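PDB 3LSO: putative membrane anchored protein from Corynebacterium diphtheriae, which is of unknown function but is probably held at the bacterial cell surface by a membrane anchor, exposing an elongated, all-beta region. Local coordinates for residues G194-K206 / A275-L288. Sequence-based numbering, arbitrary orientation.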
ATOM      1  N   GLY B 194       0.453  -9.841  -2.383  1.00 35.24           N
ATOM      2  CA  GLY B 194      -0.187 -10.594  -1.301  1.00 35.68           C
ATOM      3  C   GLY B 194      -1.676 -10.305  -1.276  1.00 36.26           C
ATOM      4  O   GLY B 194      -2.241  -9.867  -2.283  1.00 36.42           O
ATOM      5  N   LEU B 195      -2.318 -10.545  -0.135  1.00 36.20           N
ATOM      6  CA  LEU B 195      -3.736 -10.291  -0.019  1.00 36.45           C
ATOM      7  C   LEU B 195      -3.970  -8.861   0.365  1.00 36.56           C
ATOM      8  O   LEU B 195      -3.250  -8.317   1.195  1.00 36.97           O
ATOM      9  CB  LEU B 195      -4.354 -11.167   1.053  1.00 36.76           C
ATOM     10  CG  LEU B 195      -4.616 -12.634   0.725  1.00 37.31           C
ATOM     11  CD1 LEU B 195      -3.299 -13.363   0.547  1.00 37.94           C
ATOM     12  CD2 LEU B 195      -5.430 -13.285   1.834  1.00 36.87           C
ATOM     13  N   THR B 196      -4.989  -8.260  -0.237  1.00 36.54           N
ATOM     14  CA  THR B 196      -5.424  -6.913   0.116  1.00 36.27           C
ATOM     15  C   THR B 196      -6.852  -7.013   0.645  1.00 36.32           C
ATOM     16  O   THR B 196      -7.634  -7.869   0.219  1.00 36.25           O
ATOM     17  CB  THR B 196      -5.356  -5.959  -1.089  1.00 36.41           C
ATOM     18  OG1 THR B 196      -6.388  -6.292  -2.026  1.00 36.49           O
ATOM     19  CG2 THR B 196      -3.984  -6.047  -1.791  1.00 35.67           C
ATOM     20  N   ILE B 197      -7.186  -6.141   1.586  1.00 36.19           N
ATOM     21  CA  ILE B 197      -8.445  -6.252   2.310  1.00 35.94           C
ATOM     22  C   ILE B 197      -9.359  -5.074   2.011  1.00 36.15           C
ATOM     23  O   ILE B 197      -8.904  -3.940   1.865  1.00 36.45           O
ATOM     24  CB  ILE B 197      -8.199  -6.339   3.817  1.00 35.67           C
ATOM     25  CG1 ILE B 197      -7.458  -7.629   4.153  1.00 35.17           C
ATOM     26  CG2 ILE B 197      -9.505  -6.274   4.581  1.00 36.35           C
ATOM     27  CD1 ILE B 197      -7.496  -7.991   5.615  1.00 35.73           C
ATOM     28  N   THR B 198     -10.651  -5.347   1.913  1.00 35.98           N
ATOM     29  CA  THR B 198     -11.618  -4.283   1.702  1.00 35.85           C
ATOM     30  C   THR B 198     -12.575  -4.254   2.866  1.00 35.46           C
ATOM     31  O   THR B 198     -13.258  -5.240   3.165  1.00 35.74           O
ATOM     32  CB  THR B 198     -12.360  -4.429   0.362  1.00 35.94           C
ATOM     33  OG1 THR B 198     -11.398  -4.360  -0.693  1.00 36.27           O
ATOM     34  CG2 THR B 198     -13.393  -3.307   0.182  1.00 35.83           C
ATOM     35  N   ALA B 199     -12.604  -3.111   3.528  1.00 34.91           N
ATOM     36  CA  ALA B 199     -13.401  -2.936   4.725  1.00 34.31           C
ATOM     37  C   ALA B 199     -13.884  -1.507   4.749  1.00 33.70           C
ATOM     38  O   ALA B 199     -13.218  -0.633   4.213  1.00 33.84           O
ATOM     39  CB  ALA B 199     -12.555  -3.220   5.929  1.00 34.48           C
ATOM     40  N   PRO B 200     -15.051  -1.255   5.360  1.00 33.31           N
ATOM     41  CA  PRO B 200     -15.524   0.121   5.384  1.00 33.05           C
ATOM     42  C   PRO B 200     -14.512   0.995   6.097  1.00 32.76           C
ATOM     43  O   PRO B 200     -13.640   0.480   6.805  1.00 32.74           O
ATOM     44  CB  PRO B 200     -16.818   0.032   6.201  1.00 32.96           C
ATOM     45  CG  PRO B 200     -17.251  -1.371   6.072  1.00 32.85           C
ATOM     46  CD  PRO B 200     -15.980  -2.156   6.060  1.00 33.29           C
ATOM     47  N   GLU B 201     -14.624   2.303   5.904  1.00 32.66           N
ATOM     48  CA  GLU B 201     -13.734   3.266   6.552  1.00 32.63           C
ATOM     49  C   GLU B 201     -13.946   3.277   8.096  1.00 32.08           C
ATOM     50  O   GLU B 201     -13.008   3.515   8.865  1.00 31.64           O
ATOM     51  CB  GLU B 201     -13.934   4.649   5.907  1.00 32.76           C
ATOM     52  CG  GLU B 201     -12.688   5.535   5.849  1.00 34.64           C
ATOM     53  CD  GLU B 201     -12.924   6.936   6.487  1.00 37.77           C
ATOM     54  OE1 GLU B 201     -13.037   7.929   5.725  1.00 36.20           O
ATOM     55  OE2 GLU B 201     -13.014   7.037   7.751  1.00 38.24           O
ATOM     56  N   SER B 202     -15.184   2.994   8.518  1.00 31.77           N
ATOM     57  CA  SER B 202     -15.615   2.907   9.928  1.00 31.76           C
ATOM     58  C   SER B 202     -16.873   2.060  10.008  1.00 31.28           C
ATOM     59  O   SER B 202     -17.576   1.889   9.012  1.00 30.84           O
ATOM     60  CB  SER B 202     -15.987   4.275  10.485  1.00 31.75           C
ATOM     61  OG  SER B 202     -15.066   5.256  10.065  1.00 34.91           O
ATOM     62  N   ALA B 203     -17.180   1.558  11.202  1.00 31.07           N
ATOM     63  CA  ALA B 203     -18.438   0.836  11.408  1.00 30.95           C
ATOM     64  C   ALA B 203     -18.990   1.022  12.820  1.00 30.95           C
ATOM     65  O   ALA B 203     -18.303   1.547  13.709  1.00 31.25           O
ATOM     66  CB  ALA B 203     -18.271  -0.633  11.082  1.00 30.90           C
ATOM     67  N   SER B 204     -20.236   0.604  13.016  1.00 30.59           N
ATOM     68  CA  SER B 204     -20.861   0.656  14.320  1.00 30.34           C
ATOM     69  C   SER B 204     -21.076  -0.756  14.820  1.00 30.54           C
ATOM     70  O   SER B 204     -21.155  -1.699  14.030  1.00 31.03           O
ATOM     71  CB  SER B 204     -22.211   1.361  14.231  1.00 30.30           C
ATOM     72  OG  SER B 204     -22.068   2.679  13.747  1.00 29.95           O
ATOM     73  N   ILE B 205     -21.193  -0.905  16.134  1.00 30.48           N
ATOM     74  CA  ILE B 205     -21.506  -2.193  16.721  1.00 30.26           C
ATOM     75  C   ILE B 205     -22.912  -2.642  16.346  1.00 30.61           C
ATOM     76  O   ILE B 205     -23.735  -1.854  15.889  1.00 30.40           O
ATOM     77  CB  ILE B 205     -21.323  -2.164  18.235  1.00 30.23           C
ATOM     78  CG1 ILE B 205     -22.376  -1.279  18.894  1.00 30.05           C
ATOM     79  CG2 ILE B 205     -19.931  -1.649  18.581  1.00 29.90           C
ATOM     80  CD1 ILE B 205     -22.131  -1.068  20.362  1.00 30.13           C
ATOM     81  N   LYS B 206     -23.157  -3.931  16.515  1.00 31.39           N
ATOM     82  CA  LYS B 206     -24.452  -4.562  16.236  1.00 32.26           C
ATOM     83  C   LYS B 206     -25.007  -4.358  14.820  1.00 32.84           C
ATOM     84  O   LYS B 206     -26.188  -4.576  14.576  1.00 32.84           O
ATOM     85  CB  LYS B 206     -25.483  -4.228  17.316  1.00 31.97           C
ATOM     86  CG  LYS B 206     -25.219  -4.932  18.646  1.00 32.64           C
ATOM     87  CD  LYS B 206     -26.360  -4.679  19.633  1.00 33.61           C
ATOM     88  CE  LYS B 206     -25.993  -5.078  21.063  1.00 33.79           C
ATOM     89  NZ  LYS B 206     -27.144  -4.839  21.989  1.00 32.39           N
ATOM     90  N   ALA B 275       1.546 -17.224   1.028  1.00 30.55           N
ATOM     91  CA  ALA B 275       1.559 -15.771   0.899  1.00 30.32           C
ATOM     92  C   ALA B 275       1.624 -15.032   2.250  1.00 30.19           C
ATOM     93  O   ALA B 275       1.254 -15.570   3.296  1.00 29.79           O
ATOM     94  CB  ALA B 275       0.366 -15.305   0.077  1.00 30.17           C
ATOM     95  N   PRO B 276       2.137 -13.797   2.236  1.00 30.34           N
ATOM     96  CA  PRO B 276       2.045 -13.047   3.460  1.00 30.64           C
ATOM     97  C   PRO B 276       0.584 -12.728   3.737  1.00 30.94           C
ATOM     98  O   PRO B 276      -0.215 -12.651   2.796  1.00 30.76           O
ATOM     99  CB  PRO B 276       2.812 -11.771   3.126  1.00 30.75           C
ATOM    100  CG  PRO B 276       3.748 -12.182   2.064  1.00 30.01           C
ATOM    101  CD  PRO B 276       2.942 -13.087   1.229  1.00 30.11           C
ATOM    102  N   ASP B 277       0.251 -12.572   5.019  1.00 31.04           N
ATOM    103  CA  ASP B 277      -1.081 -12.157   5.442  1.00 31.17           C
ATOM    104  C   ASP B 277      -1.311 -10.687   5.101  1.00 31.23           C
ATOM    105  O   ASP B 277      -0.387  -9.876   5.138  1.00 31.06           O
ATOM    106  CB  ASP B 277      -1.244 -12.323   6.961  1.00 31.45           C
ATOM    107  CG  ASP B 277      -1.102 -13.785   7.447  1.00 32.35           C
ATOM    108  OD1 ASP B 277      -1.610 -14.731   6.782  1.00 33.31           O
ATOM    109  OD2 ASP B 277      -0.496 -13.973   8.533  1.00 31.18           O
ATOM    110  N   GLY B 278      -2.552 -10.346   4.777  1.00 31.48           N
ATOM    111  CA  GLY B 278      -2.951  -8.942   4.669  1.00 31.68           C
ATOM    112  C   GLY B 278      -3.636  -8.456   5.935  1.00 31.42           C
ATOM    113  O   GLY B 278      -4.447  -9.179   6.492  1.00 31.31           O
ATOM    114  N   GLU B 279      -3.299  -7.248   6.397  1.00 31.36           N
ATOM    115  CA  GLU B 279      -3.963  -6.658   7.563  1.00 31.82           C
ATOM    116  C   GLU B 279      -4.506  -5.297   7.269  1.00 31.57           C
ATOM    117  O   GLU B 279      -3.909  -4.543   6.516  1.00 32.10           O
ATOM    118  CB  GLU B 279      -3.030  -6.568   8.788  1.00 31.89           C
ATOM    119  CG  GLU B 279      -3.247  -7.699   9.773  1.00 33.44           C
ATOM    120  CD  GLU B 279      -2.512  -7.575  11.107  1.00 36.46           C
ATOM    121  OE1 GLU B 279      -2.052  -6.475  11.528  1.00 37.67           O
ATOM    122  OE2 GLU B 279      -2.412  -8.631  11.762  1.00 37.29           O
ATOM    123  N   THR B 280      -5.634  -4.974   7.885  1.00 31.48           N
ATOM    124  CA  THR B 280      -6.100  -3.583   7.943  1.00 31.10           C
ATOM    125  C   THR B 280      -6.712  -3.274   9.337  1.00 30.78           C
ATOM    126  O   THR B 280      -6.918  -4.188  10.151  1.00 31.00           O
ATOM    127  CB  THR B 280      -7.050  -3.252   6.744  1.00 31.01           C
ATOM    128  OG1 THR B 280      -7.033  -1.848   6.471  1.00 31.68           O
ATOM    129  CG2 THR B 280      -8.468  -3.676   7.021  1.00 31.33           C
ATOM    130  N   ILE B 281      -6.988  -2.005   9.620  1.00 30.09           N
ATOM    131  CA  ILE B 281      -7.563  -1.644  10.893  1.00 30.01           C
ATOM    132  C   ILE B 281      -8.856  -0.915  10.668  1.00 30.06           C
ATOM    133  O   ILE B 281      -8.870   0.047   9.912  1.00 31.13           O
ATOM    134  CB  ILE B 281      -6.605  -0.745  11.680  1.00 30.20           C
ATOM    135  CG1 ILE B 281      -5.378  -1.551  12.099  1.00 30.20           C
ATOM    136  CG2 ILE B 281      -7.311  -0.150  12.907  1.00 30.16           C
ATOM    137  CD1 ILE B 281      -4.395  -0.797  12.957  1.00 33.22           C
ATOM    138  N   ILE B 282      -9.934  -1.349  11.318  1.00 29.77           N
ATOM    139  CA  ILE B 282     -11.214  -0.656  11.229  1.00 29.62           C
ATOM    140  C   ILE B 282     -11.584  -0.032  12.553  1.00 29.34           C
ATOM    141  O   ILE B 282     -11.708  -0.734  13.550  1.00 29.05           O
ATOM    142  CB  ILE B 282     -12.365  -1.589  10.957  1.00 29.81           C
ATOM    143  CG1 ILE B 282     -12.181  -2.338   9.650  1.00 32.05           C
ATOM    144  CG2 ILE B 282     -13.676  -0.788  10.863  1.00 30.54           C
ATOM    145  CD1 ILE B 282     -13.250  -3.446   9.475  1.00 34.78           C
ATOM    146  N   PRO B 283     -11.813   1.283  12.565  1.00 29.02           N
ATOM    147  CA  PRO B 283     -12.276   1.867  13.784  1.00 29.21           C
ATOM    148  C   PRO B 283     -13.746   1.564  13.932  1.00 29.51           C
ATOM    149  O   PRO B 283     -14.532   1.895  13.044  1.00 30.20           O
ATOM    150  CB  PRO B 283     -12.093   3.367  13.542  1.00 29.06           C
ATOM    151  CG  PRO B 283     -11.401   3.485  12.240  1.00 29.05           C
ATOM    152  CD  PRO B 283     -11.737   2.280  11.495  1.00 28.88           C
ATOM    153  N   VAL B 284     -14.124   0.945  15.038  1.00 29.48           N
ATOM    154  CA  VAL B 284     -15.519   0.687  15.286  1.00 29.82           C
ATOM    155  C   VAL B 284     -16.016   1.559  16.426  1.00 31.12           C
ATOM    156  O   VAL B 284     -15.429   1.594  17.492  1.00 31.96           O
ATOM    157  CB  VAL B 284     -15.743  -0.782  15.535  1.00 29.34           C
ATOM    158  CG1 VAL B 284     -17.131  -1.041  16.002  1.00 29.16           C
ATOM    159  CG2 VAL B 284     -15.514  -1.520  14.263  1.00 28.83           C
ATOM    160  N   VAL B 285     -17.092   2.287  16.182  1.00 32.22           N
ATOM    161  CA  VAL B 285     -17.610   3.252  17.139  1.00 33.47           C
ATOM    162  C   VAL B 285     -18.980   2.771  17.641  1.00 35.10           C
ATOM    163  O   VAL B 285     -19.626   1.951  16.973  1.00 35.40           O
ATOM    164  CB  VAL B 285     -17.744   4.637  16.461  1.00 33.25           C
ATOM    165  CG1 VAL B 285     -16.380   5.251  16.209  1.00 32.14           C
ATOM    166  CG2 VAL B 285     -18.494   4.514  15.145  1.00 32.52           C
ATOM    167  N   THR B 286     -19.433   3.282  18.790  1.00 36.79           N
ATOM    168  CA  THR B 286     -20.745   2.896  19.353  1.00 38.49           C
ATOM    169  C   THR B 286     -21.938   3.259  18.446  1.00 39.65           C
ATOM    170  O   THR B 286     -22.590   2.383  17.870  1.00 39.89           O
ATOM    171  CB  THR B 286     -20.944   3.515  20.741  1.00 38.63           C
ATOM    172  OG1 THR B 286     -19.841   3.133  21.569  1.00 39.29           O
ATOM    173  CG2 THR B 286     -22.263   3.045  21.373  1.00 38.22           C
ATOM    174  N   GLU B 287     -22.212   4.554  18.337  1.00 40.97           N
ATOM    175  CA  GLU B 287     -23.215   5.082  17.416  1.00 41.71           C
ATOM    176  C   GLU B 287     -22.512   6.202  16.636  1.00 41.00           C
ATOM    177  O   GLU B 287     -21.629   6.908  17.169  1.00 40.57           O
ATOM    178  CB  GLU B 287     -24.423   5.630  18.220  1.00 42.69           C
ATOM    179  CG  GLU B 287     -25.772   5.860  17.474  1.00 45.84           C
ATOM    180  CD  GLU B 287     -26.780   6.727  18.291  1.00 51.14           C
ATOM    181  OE1 GLU B 287     -26.661   6.832  19.548  1.00 51.73           O
ATOM    182  OE2 GLU B 287     -27.697   7.320  17.659  1.00 52.98           O
ATOM    183  N   LEU B 288     -22.881   6.338  15.370  1.00 39.97           N
ATOM    184  CA  LEU B 288     -22.478   7.490  14.601  1.00 38.93           C
ATOM    185  C   LEU B 288     -23.714   8.266  14.157  1.00 38.04           C
ATOM    186  O   LEU B 288     -24.485   7.800  13.304  1.00 38.27           O
ATOM    187  CB  LEU B 288     -21.647   7.064  13.395  1.00 39.21           C
ATOM    188  CG  LEU B 288     -21.138   8.223  12.515  1.00 40.57           C
ATOM    189  CD1 LEU B 288     -19.998   9.047  13.154  1.00 40.79           C
ATOM    190  CD2 LEU B 288     -20.714   7.702  11.141  1.00 41.74           C
TER
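I197 meets G278 and T280 with every side-chain carbon. Its CB stands 4.2 Å from T280 CG2. At the branch, I197 CG2 comes closer to the same methyl, 3.7 Å from T280 CG2, and the two side chains run obliquely across each other. The other arm turns back along the opposing strand: chi1 of -65° sets CG1 beside the backbone N, where I197 CG1 lies 4.1 Å from G278 O. The tip, I197 CD1, ends 3.4 Å from that carbonyl oxygen, G278 O. Two residues on, A199 CB packs against I282 CD1 at 3.6 Å; I211 touches A199, and I262 touches I282.

Strand 196-198 makes an angle of 35° with strand 278-285 and pairs instead with strand 208-214, so side chains rather than backbone bonds join it to its neighbour here. After P200 the chain changes sheets, and strand 203-204 joins strand 278-285 in parallel. The exchange is consistent with the A/A' split of an immunoglobulin-like sandwich, 203-204 taking the A' place beside the sandwich's last strand, 278-285.

The pairing rests on A203, whose two backbone groups both bond. A203 N donates to P283 O at 3.2 Å. V285 N returns a bond to A203 O at 2.9 Å, with an N-H...O angle of 167°; I205 N to V285 O is weak. A203 and V284 share the inward face, where A203 also touches V209. Beyond them, I205 CG2 rests against V284 CG1 at 3.9 Å. V285 points to the other face, where I426 of strand 425-435 covers both it and P283.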